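Local coordinates for general Secretion Pathway Protein (Vibrio vulnificus, PDB 4G54) that probably binds peptidoglycan as a periplasmic part of the type II secretion system, pairing a peptidase C39-like domain with a putative peptidoglycan-binding domain, at residues 47-52 with 233-238; 34-39 with 227-232; 25-30 with 78-83; 131-136 with 147-152. All blocks are in the same frame, centred on the assembly; numbering follows the deposited sequence.

Interaction 1 of 4, residues 47-52 with 233-238; sequences RIDTMC and APLLRT
The carboxylate of Asp-49 meets the guanidinium of Arg-237 head-on, with a leucine methyl laid against the same carboxylate. Arg-237 grips with both terminal nitrogens: NH1 donates to OD1 of Asp-49 at 2.9 Å, and NH2 to OD2 of Asp-49, also at 2.9 Å, the second bond almost straight at 175°. Each oxygen uses its syn lone pair, and the two flat groups lie nearly coplanar, 18° apart. This is the bidentate, end-on form of the salt bridge, and it fixes both groups against rotation. The arginine can span the gap because its chain runs extended from CG to NE (chi2 175°). CB of Leu-235 lies over one face of the guanidinium, toward its rim, while CD1 of Leu-235 comes within 3.4 Å of CG of Asp-49. The bridge ties the loop between strands 43-44 and 60-66 of the C39-like domain to the chain's C-terminal tail, which has just paired in parallel with strand 43-44 through residues 233-234. Within that loop Asp-49 has further partners, the backbone N of Thr-46 for OD2 and the hydroxyl of Thr-57 for OD1, so the buried carboxylate is held from several directions. Thr-57 also takes NH1 of Arg-237 on its carbonyl oxygen. The Leu-235 side chain also touches Tyr-38 of helix 30-40 and Tyr-43.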
# COMPACT_ATOMS: atom_id res chain seq x y z
N ARG A 47 1.36 18.94 0.34
CA ARG A 47 2.65 18.99 1.01
C ARG A 47 2.62 18.33 2.41
O ARG A 47 3.68 17.82 2.91
CB ARG A 47 3.15 20.42 1.06
CG ARG A 47 4.60 20.52 0.79
CD ARG A 47 5.08 21.87 1.40
NE ARG A 47 5.38 23.00 0.51
CZ ARG A 47 5.41 23.04 -0.83
NH1 ARG A 47 5.14 21.98 -1.57
NH2 ARG A 47 5.73 24.19 -1.41
N ILE A 48 1.49 18.43 3.12
CA ILE A 48 1.41 17.79 4.45
C ILE A 48 1.44 16.26 4.33
O ILE A 48 2.18 15.55 5.12
CB ILE A 48 0.19 18.29 5.18
CG1 ILE A 48 0.39 19.75 5.54
CG2 ILE A 48 -0.03 17.57 6.45
CD1 ILE A 48 1.59 19.96 6.47
N ASP A 49 0.76 15.73 3.29
CA ASP A 49 0.69 14.32 3.13
C ASP A 49 2.03 13.74 2.80
O ASP A 49 2.34 12.59 3.17
CB ASP A 49 -0.27 14.01 1.97
CG ASP A 49 -1.67 14.48 2.29
OD1 ASP A 49 -2.27 14.04 3.33
OD2 ASP A 49 -2.21 15.27 1.50
N THR A 50 2.87 14.45 2.08
CA THR A 50 4.11 13.81 1.70
C THR A 50 5.28 13.98 2.66
O THR A 50 6.43 13.62 2.32
CB THR A 50 4.52 14.33 0.27
OG1 THR A 50 4.63 15.76 0.32
CG2 THR A 50 3.52 13.93 -0.73
N MET A 51 4.98 14.55 3.82
CA MET A 51 5.97 14.57 4.94
C MET A 51 6.23 13.17 5.56
O MET A 51 7.28 12.99 6.20
CB MET A 51 5.56 15.55 6.02
CG MET A 51 5.60 17.02 5.61
SD MET A 51 4.81 18.00 6.90
CE MET A 51 6.17 18.35 8.06
N CYS A 52 5.29 12.23 5.41
CA CYS A 52 5.41 10.89 6.02
C CYS A 52 5.72 10.97 7.51
O CYS A 52 6.62 10.31 8.01
CB CYS A 52 6.52 10.11 5.29
SG CYS A 52 6.30 8.28 5.49
N ALA A 233 -8.06 12.37 -7.45
CA ALA A 233 -9.12 12.70 -6.47
C ALA A 233 -8.44 13.29 -5.21
O ALA A 233 -7.27 12.98 -4.90
CB ALA A 233 -9.88 11.45 -6.07
N PRO A 234 -9.20 14.05 -4.44
CA PRO A 234 -8.65 14.44 -3.15
C PRO A 234 -8.58 13.26 -2.19
O PRO A 234 -9.41 12.37 -2.27
CB PRO A 234 -9.68 15.50 -2.66
CG PRO A 234 -10.96 15.15 -3.34
CD PRO A 234 -10.57 14.54 -4.69
N LEU A 235 -7.58 13.23 -1.29
CA LEU A 235 -7.58 12.16 -0.31
C LEU A 235 -8.81 12.09 0.61
O LEU A 235 -9.46 13.12 0.89
CB LEU A 235 -6.26 12.29 0.54
CG LEU A 235 -4.95 11.83 -0.14
CD1 LEU A 235 -3.76 12.36 0.67
CD2 LEU A 235 -4.99 10.27 -0.08
N LEU A 236 -9.16 10.87 1.06
CA LEU A 236 -10.22 10.67 2.03
C LEU A 236 -9.70 10.98 3.42
O LEU A 236 -8.68 10.34 3.86
CB LEU A 236 -10.61 9.20 2.00
CG LEU A 236 -11.91 8.78 2.62
CD1 LEU A 236 -13.09 9.72 2.31
CD2 LEU A 236 -12.05 7.43 1.84
N ARG A 237 -10.35 11.89 4.11
CA ARG A 237 -9.88 12.29 5.42
C ARG A 237 -10.91 12.14 6.55
O ARG A 237 -10.85 12.83 7.51
CB ARG A 237 -9.31 13.68 5.35
CG ARG A 237 -8.14 13.79 4.38
CD ARG A 237 -7.70 15.19 4.27
NE ARG A 237 -7.00 15.53 3.05
CZ ARG A 237 -5.68 15.32 2.93
NH1 ARG A 237 -4.97 14.82 3.95
NH2 ARG A 237 -5.05 15.61 1.81
N THR A 238 -11.81 11.17 6.39
CA THR A 238 -12.69 10.80 7.47
C THR A 238 -12.57 9.26 7.52
O THR A 238 -12.29 8.62 6.47
CB THR A 238 -14.19 11.23 7.22
OG1 THR A 238 -14.55 10.59 6.01
CG2 THR A 238 -14.29 12.71 7.06

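Interaction 2 of 4, residues 34-39 with 227-232; sequences LEELYK and PEFPSL
OE2 of Glu-36 is gripped by a water 2.6 Å away and by the hydroxyl of Tyr-226, just ahead of segment 227-232. The same water lies 3.0 Å from O of Pro-227 and accepts from NZ of Lys-39, so it joins helix 30-40 to the irregular chain that follows the cis peptide before Pro-227. On the helix itself NZ of Lys-39 reaches back one turn to OE1 of Glu-36 in a 3.0 Å salt bridge, met on the syn side but 32° out of the carboxylate plane. The bend at chi2 of Glu-36 (68°) turns its carboxylate toward these partners.

Beside this polar cluster the ring of Phe-229 lies under the lysine's aliphatic part. CB of Lys-39 stands over the ring centre, 3.9 Å from the centroid and 7° off the normal, a well-centred CH-pi contact; farther along, CD of Lys-39 is 3.7 Å from CD2 of Phe-229. The carboxylate of Glu-36 comes to the ring's edge, its OE2 3.6 Å from CE2 of Phe-229. Leu-232 adds a looser apolar contact, its CD1 4.0 Å from O of Lys-39. Lysine thus serves twice, its methylenes roofing an aromatic ring and its ammonium group holding glutamate and water. With that ammonium so near, the buried Glu-36 would be expected to favour its charged form.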
# COMPACT_ATOMS: atom_id res chain seq x y z
N LEU A 34 6.88 10.40 -2.88
CA LEU A 34 5.55 10.03 -2.29
C LEU A 34 4.42 10.73 -3.04
O LEU A 34 3.35 10.12 -3.22
CB LEU A 34 5.45 10.40 -0.83
CG LEU A 34 6.31 9.54 0.06
CD1 LEU A 34 6.23 10.18 1.43
CD2 LEU A 34 5.77 8.05 0.12
N GLU A 35 4.69 11.94 -3.56
CA GLU A 35 3.66 12.56 -4.41
C GLU A 35 3.36 11.62 -5.60
O GLU A 35 2.19 11.43 -5.97
CB GLU A 35 4.09 14.00 -4.87
CG GLU A 35 2.99 14.68 -5.59
CD GLU A 35 3.42 16.04 -6.11
OE1 GLU A 35 4.63 16.35 -6.06
OE2 GLU A 35 2.53 16.76 -6.60
N GLU A 36 4.37 11.02 -6.22
CA GLU A 36 4.15 10.11 -7.31
C GLU A 36 3.42 8.83 -6.84
O GLU A 36 2.55 8.30 -7.55
CB GLU A 36 5.53 9.76 -7.96
CG GLU A 36 5.41 9.13 -9.40
CD GLU A 36 4.91 10.10 -10.44
OE1 GLU A 36 4.83 11.36 -10.17
OE2 GLU A 36 4.67 9.59 -11.57
N LEU A 37 3.87 8.30 -5.70
CA LEU A 37 3.24 7.05 -5.22
C LEU A 37 1.77 7.26 -4.92
O LEU A 37 0.93 6.41 -5.26
CB LEU A 37 4.05 6.56 -4.00
CG LEU A 37 3.60 5.22 -3.43
CD1 LEU A 37 3.74 4.21 -4.51
CD2 LEU A 37 4.53 4.86 -2.22
N TYR A 38 1.40 8.43 -4.39
CA TYR A 38 -0.03 8.68 -4.18
C TYR A 38 -0.79 8.74 -5.52
O TYR A 38 -1.96 8.33 -5.58
CB TYR A 38 -0.26 10.01 -3.49
CG TYR A 38 -0.24 9.95 -1.97
CD1 TYR A 38 0.84 10.42 -1.25
CD2 TYR A 38 -1.32 9.38 -1.23
CE1 TYR A 38 0.78 10.43 0.23
CE2 TYR A 38 -1.34 9.31 0.12
CZ TYR A 38 -0.32 9.86 0.85
OH TYR A 38 -0.37 9.81 2.22
N LYS A 39 -0.17 9.20 -6.58
CA LYS A 39 -0.92 9.25 -7.84
C LYS A 39 -1.32 7.81 -8.29
O LYS A 39 -2.36 7.61 -8.94
CB LYS A 39 -0.06 9.83 -8.93
CG LYS A 39 0.34 11.24 -8.74
CD LYS A 39 1.07 11.76 -10.05
CE LYS A 39 1.90 12.96 -9.68
NZ LYS A 39 2.73 13.41 -10.85
N PRO A 227 4.07 8.73 -18.11
CA PRO A 227 3.75 9.32 -16.81
C PRO A 227 2.46 10.09 -16.71
O PRO A 227 2.23 10.74 -15.67
CB PRO A 227 4.94 10.28 -16.53
CG PRO A 227 5.35 10.72 -17.99
CD PRO A 227 5.12 9.50 -18.84
N GLU A 228 1.62 9.97 -17.73
CA GLU A 228 0.33 10.61 -17.68
C GLU A 228 -0.54 9.77 -16.73
O GLU A 228 -0.50 8.53 -16.77
CB GLU A 228 -0.36 10.71 -19.09
CG GLU A 228 0.49 11.28 -20.28
CD GLU A 228 1.11 12.70 -20.01
OE1 GLU A 228 0.48 13.73 -20.41
OE2 GLU A 228 2.23 12.77 -19.41
N PHE A 229 -1.32 10.51 -15.95
CA PHE A 229 -2.39 10.02 -15.08
C PHE A 229 -3.69 10.69 -15.46
O PHE A 229 -3.73 11.84 -15.98
CB PHE A 229 -2.10 10.25 -13.55
CG PHE A 229 -1.06 9.33 -13.00
CD1 PHE A 229 -1.42 8.05 -12.59
CD2 PHE A 229 0.25 9.70 -13.01
CE1 PHE A 229 -0.45 7.14 -12.17
CE2 PHE A 229 1.24 8.81 -12.52
CZ PHE A 229 0.89 7.51 -12.15
N PRO A 230 -4.81 9.99 -15.19
CA PRO A 230 -6.09 10.59 -15.35
C PRO A 230 -6.27 11.55 -14.17
O PRO A 230 -5.40 11.67 -13.30
CB PRO A 230 -7.06 9.39 -15.31
CG PRO A 230 -6.32 8.39 -14.31
CD PRO A 230 -4.83 8.70 -14.44
N SER A 231 -7.37 12.27 -14.19
CA SER A 231 -7.72 13.21 -13.16
C SER A 231 -7.66 12.54 -11.77
O SER A 231 -8.17 11.44 -11.57
CB SER A 231 -9.12 13.72 -13.43
OG SER A 231 -9.54 13.45 -14.80
N LEU A 232 -6.97 13.18 -10.85
CA LEU A 232 -6.78 12.63 -9.48
C LEU A 232 -7.83 13.13 -8.53
O LEU A 232 -8.41 14.22 -8.77
CB LEU A 232 -5.41 13.07 -9.00
CG LEU A 232 -4.06 12.45 -9.31
CD1 LEU A 232 -4.07 11.05 -9.91
CD2 LEU A 232 -3.08 13.48 -9.89
O HOH W 1 3.68 11.45 -13.15

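Interaction 3 of 4, residues 25-30 with 78-83; sequences ARMTTR and PLLLTL
Segment 25-30 is irregular chain leading into the first turn of helix 30-40, and it runs past strand 79-85 without pairing with it; the nearest CA atoms, those of Arg-30 and Thr-82, stay 8.0 Å apart. The strand lies inside the antiparallel sheet of the C39-like domain, between 125-131 and 88-97, and the contact is where the start of the helix settles on that sheet. Thr-29 occupies the N-cap, its hydroxyl accepting from the backbone N of Gln-32.

Across the interface Leu-80 does most of the packing. Its CG lies anti to the backbone N (chi1 -176°), which carries CD2 up to the helix start, 3.9 Å from O of Arg-30 and 4.0 Å from CG of Arg-30. The other methyl, CD1, meets the thioether end of Met-27 more loosely, 4.5 Å from CE. Arg-30 therefore rests on the leucine with its aliphatic stem while its guanidinium travels on toward Thr-82, the chain bending at chi3 (-35°). There the polar ends find partners on the neighbouring strand 125-131: NH1 of Arg-30 forms a salt bridge with Glu-125 and a hydrogen bond to Thr-127, and the hydroxyl of Thr-82 bonds to the same carboxylate oxygen of Glu-125. Both side chains share that oxygen and cross at a slant, NH1 of Arg-30 lying 3.8 Å from OG1 of Thr-82.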
# COMPACT_ATOMS: atom_id res chain seq x y z
N ALA A 25 17.23 8.00 -11.10
CA ALA A 25 17.45 8.92 -9.99
C ALA A 25 16.86 10.31 -10.22
O ALA A 25 17.37 11.30 -9.70
CB ALA A 25 18.95 9.07 -9.73
N ARG A 26 15.80 10.39 -11.03
CA ARG A 26 15.14 11.66 -11.25
C ARG A 26 14.56 12.41 -9.99
O ARG A 26 14.70 13.63 -9.89
CB ARG A 26 14.01 11.42 -12.25
CG ARG A 26 13.27 12.66 -12.48
CD ARG A 26 12.33 12.58 -13.66
NE ARG A 26 11.50 13.78 -13.66
CZ ARG A 26 10.48 14.01 -12.82
NH1 ARG A 26 10.10 13.10 -11.92
NH2 ARG A 26 9.82 15.16 -12.90
N MET A 27 13.84 11.68 -9.13
CA MET A 27 13.15 12.28 -8.00
C MET A 27 14.13 12.29 -6.86
O MET A 27 14.68 11.24 -6.44
CB MET A 27 11.92 11.44 -7.59
CG MET A 27 10.88 11.51 -8.70
SD MET A 27 9.27 10.80 -8.35
CE MET A 27 9.68 9.04 -8.14
N THR A 28 14.38 13.47 -6.34
CA THR A 28 15.50 13.62 -5.42
C THR A 28 15.12 13.81 -3.95
O THR A 28 16.00 13.87 -3.09
CB THR A 28 16.39 14.82 -5.86
OG1 THR A 28 15.57 15.99 -5.83
CG2 THR A 28 16.86 14.60 -7.28
N THR A 29 13.82 13.86 -3.65
CA THR A 29 13.37 13.92 -2.28
C THR A 29 12.29 12.93 -2.08
O THR A 29 11.58 12.55 -3.05
CB THR A 29 12.79 15.28 -1.87
OG1 THR A 29 11.56 15.51 -2.57
CG2 THR A 29 13.74 16.42 -2.20
N ARG A 30 12.15 12.53 -0.81
CA ARG A 30 11.13 11.54 -0.45
C ARG A 30 9.75 12.13 -0.75
O ARG A 30 8.88 11.42 -1.21
CB ARG A 30 11.28 11.12 0.99
CG ARG A 30 10.40 9.87 1.27
CD ARG A 30 10.30 9.41 2.72
NE ARG A 30 11.51 9.57 3.51
CZ ARG A 30 12.47 8.68 3.61
NH1 ARG A 30 12.36 7.50 3.00
NH2 ARG A 30 13.56 8.96 4.37
N PRO A 78 2.53 -1.32 -4.44
CA PRO A 78 3.71 -0.57 -4.82
C PRO A 78 4.34 0.11 -3.59
O PRO A 78 3.70 0.37 -2.57
CB PRO A 78 3.17 0.48 -5.83
CG PRO A 78 1.99 -0.26 -6.44
CD PRO A 78 1.34 -1.02 -5.26
N LEU A 79 5.65 0.38 -3.71
CA LEU A 79 6.46 1.01 -2.65
C LEU A 79 7.32 2.06 -3.25
O LEU A 79 7.59 2.06 -4.52
CB LEU A 79 7.46 -0.07 -2.05
CG LEU A 79 6.75 -1.19 -1.29
CD1 LEU A 79 7.78 -2.19 -0.84
CD2 LEU A 79 6.02 -0.72 -0.04
N LEU A 80 7.87 2.97 -2.40
CA LEU A 80 8.90 3.93 -2.90
C LEU A 80 10.28 3.41 -2.44
O LEU A 80 10.43 3.13 -1.21
CB LEU A 80 8.65 5.32 -2.29
CG LEU A 80 9.61 6.42 -2.82
CD1 LEU A 80 9.23 6.79 -4.32
CD2 LEU A 80 9.40 7.66 -1.91
N LEU A 81 11.20 3.20 -3.40
CA LEU A 81 12.52 2.65 -3.05
C LEU A 81 13.46 3.85 -2.85
O LEU A 81 13.48 4.78 -3.66
CB LEU A 81 13.09 1.78 -4.18
CG LEU A 81 12.18 0.62 -4.57
CD1 LEU A 81 12.97 -0.20 -5.61
CD2 LEU A 81 11.79 -0.22 -3.37
N THR A 82 14.30 3.83 -1.82
CA THR A 82 15.37 4.81 -1.68
C THR A 82 16.57 4.23 -2.38
O THR A 82 17.07 3.13 -1.98
CB THR A 82 15.68 5.07 -0.17
OG1 THR A 82 14.49 5.56 0.52
CG2 THR A 82 16.82 6.16 -0.03
N LEU A 83 17.11 4.98 -3.35
CA LEU A 83 18.36 4.55 -4.03
C LEU A 83 19.53 5.38 -3.46
O LEU A 83 19.35 6.56 -3.11
CB LEU A 83 18.22 4.72 -5.52
CG LEU A 83 17.03 3.97 -6.18
CD1 LEU A 83 17.14 4.09 -7.72
CD2 LEU A 83 17.01 2.52 -5.74

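Interaction 4 of 4, residues 131-136 with 147-152; sequences PMPLRE and IEVLDQ
The linker leaving the last strand of the C39-like domain packs here against helix 145-158, the first helix of the putative peptidoglycan-binding domain. The join is apolar. Leu-134 slides past Val-149 in the opposite direction and sends its CD1 onto the helix surface, 3.7 Å from the backbone N of Leu-150 and 3.9 Å from CB of Leu-150. CG1 of Val-149 touches two linker residues, 4.0 Å from CD1 of Leu-134 and also 4.0 Å from CG of Pro-133. The valine methyl gets there by standing anti to the backbone N (chi1 172°).

The linker is shaped by polar bonds of its own: NE of Arg-135 donates to O of Met-132 at 2.9 Å, in the carbonyl plane, while the guanidinium's outer nitrogens reach Ile-59 and Ser-56 on the C39-like side. The backbone N of Leu-134 bonds to Gln-200 of helix 193-202. Leu-150 turns its side chain inward to Leu-172, Leu-196 and Leu-199. Leu-134 thus appears to extend, from the linker, the hydrophobic core shared by helices 145-158, 170-182 and 193-202, the three-helix arrangement characteristic of peptidoglycan-binding domains of this family.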
# COMPACT_ATOMS: atom_id res chain seq x y z
N PRO A 131 -3.74 2.44 2.27
CA PRO A 131 -4.96 2.90 2.98
C PRO A 131 -5.26 2.10 4.24
O PRO A 131 -5.24 0.83 4.25
CB PRO A 131 -6.07 2.66 1.90
CG PRO A 131 -5.55 1.54 1.04
CD PRO A 131 -4.02 1.75 1.01
N MET A 132 -5.59 2.79 5.32
CA MET A 132 -5.92 2.08 6.59
C MET A 132 -7.06 2.82 7.22
O MET A 132 -6.90 3.50 8.21
CB MET A 132 -4.66 2.00 7.49
CG MET A 132 -5.07 1.08 8.67
SD MET A 132 -3.48 0.81 9.57
CE MET A 132 -4.21 -0.18 10.83
N PRO A 133 -8.28 2.63 6.72
CA PRO A 133 -9.45 3.28 7.31
C PRO A 133 -9.89 2.76 8.66
O PRO A 133 -10.61 3.48 9.37
CB PRO A 133 -10.53 2.99 6.29
CG PRO A 133 -10.18 1.66 5.64
CD PRO A 133 -8.64 1.92 5.50
N LEU A 134 -9.41 1.55 9.04
CA LEU A 134 -9.84 0.94 10.30
C LEU A 134 -8.72 0.96 11.30
O LEU A 134 -7.68 0.27 11.12
CB LEU A 134 -10.35 -0.51 10.13
CG LEU A 134 -11.38 -0.65 9.03
CD1 LEU A 134 -11.90 -2.18 8.99
CD2 LEU A 134 -12.61 0.25 9.40
N ARG A 135 -8.84 1.84 12.28
CA ARG A 135 -7.70 2.09 13.18
C ARG A 135 -8.10 1.87 14.61
O ARG A 135 -7.31 2.23 15.51
CB ARG A 135 -7.26 3.57 13.08
CG ARG A 135 -6.84 3.95 11.63
CD ARG A 135 -5.44 4.17 11.51
NE ARG A 135 -5.10 4.66 10.16
CZ ARG A 135 -4.22 5.59 9.94
NH1 ARG A 135 -3.59 6.17 10.98
NH2 ARG A 135 -3.91 5.92 8.64
N GLU A 136 -9.30 1.33 14.84
CA GLU A 136 -9.76 0.99 16.20
C GLU A 136 -10.29 -0.44 16.28
O GLU A 136 -10.82 -0.98 15.27
CB GLU A 136 -10.90 1.93 16.61
CG GLU A 136 -10.33 3.32 16.69
CD GLU A 136 -11.36 4.39 17.05
OE1 GLU A 136 -12.17 4.20 17.98
OE2 GLU A 136 -11.23 5.52 16.49
N ILE A 147 -17.88 -1.66 10.25
CA ILE A 147 -18.10 -3.11 10.15
C ILE A 147 -18.33 -3.47 8.70
O ILE A 147 -17.78 -4.50 8.23
CB ILE A 147 -19.28 -3.52 11.00
CG1 ILE A 147 -19.09 -3.18 12.49
CG2 ILE A 147 -19.49 -5.04 10.84
CD1 ILE A 147 -17.70 -3.44 13.11
N GLU A 148 -19.02 -2.62 7.93
CA GLU A 148 -19.20 -2.92 6.52
C GLU A 148 -17.88 -2.94 5.81
O GLU A 148 -17.62 -3.77 4.89
CB GLU A 148 -20.11 -1.85 5.84
CG GLU A 148 -21.40 -1.64 6.58
CD GLU A 148 -22.23 -0.44 6.06
OE1 GLU A 148 -21.73 0.39 5.26
OE2 GLU A 148 -23.40 -0.35 6.49
N VAL A 149 -16.98 -1.98 6.16
CA VAL A 149 -15.67 -2.00 5.57
C VAL A 149 -14.77 -3.21 5.95
O VAL A 149 -14.17 -3.81 5.07
CB VAL A 149 -14.87 -0.69 6.02
CG1 VAL A 149 -13.41 -0.75 5.58
CG2 VAL A 149 -15.56 0.51 5.36
N LEU A 150 -14.86 -3.64 7.22
CA LEU A 150 -14.24 -4.90 7.69
C LEU A 150 -14.73 -6.10 6.84
O LEU A 150 -13.89 -6.87 6.32
CB LEU A 150 -14.55 -5.09 9.22
CG LEU A 150 -13.97 -6.40 9.67
CD1 LEU A 150 -12.49 -6.60 9.46
CD2 LEU A 150 -14.36 -6.58 11.17
N ASP A 151 -16.05 -6.10 6.63
CA ASP A 151 -16.69 -7.24 5.93
C ASP A 151 -16.08 -7.24 4.47
O ASP A 151 -15.65 -8.31 3.94
CB ASP A 151 -18.17 -6.98 6.00
CG ASP A 151 -19.05 -8.05 5.29
OD1 ASP A 151 -18.68 -9.25 5.27
OD2 ASP A 151 -20.11 -7.60 4.75
N GLN A 152 -16.02 -6.07 3.83
CA GLN A 152 -15.56 -6.02 2.48
C GLN A 152 -14.08 -6.38 2.38
O GLN A 152 -13.69 -7.11 1.41
CB GLN A 152 -15.76 -4.58 1.91
CG GLN A 152 -17.27 -4.31 1.81
CD GLN A 152 -17.99 -5.10 0.66
OE1 GLN A 152 -17.36 -5.52 -0.34
NE2 GLN A 152 -19.34 -5.33 0.82

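Interactions 1, 2 and 3 gather round helix 30-40, whereas interaction 4 stands apart at the junction with the helical domain. Interactions 1 and 2 have centres 13 Å apart and touch directly: O of Thr-50 lies 3.6 Å from CD1 of Leu-34. Both bind the same C-terminal tail to the C39-like domain, at successive places along it. Interactions 2 and 3 (centres 14 Å apart) also touch, with CD2 of Leu-37 3.8 Å from N of Leu-80 and SD of Met-27 3.9 Å from CB of Glu-36. Interaction 4 is about 29 Å from interaction 3, centre to centre, across the chain's centre.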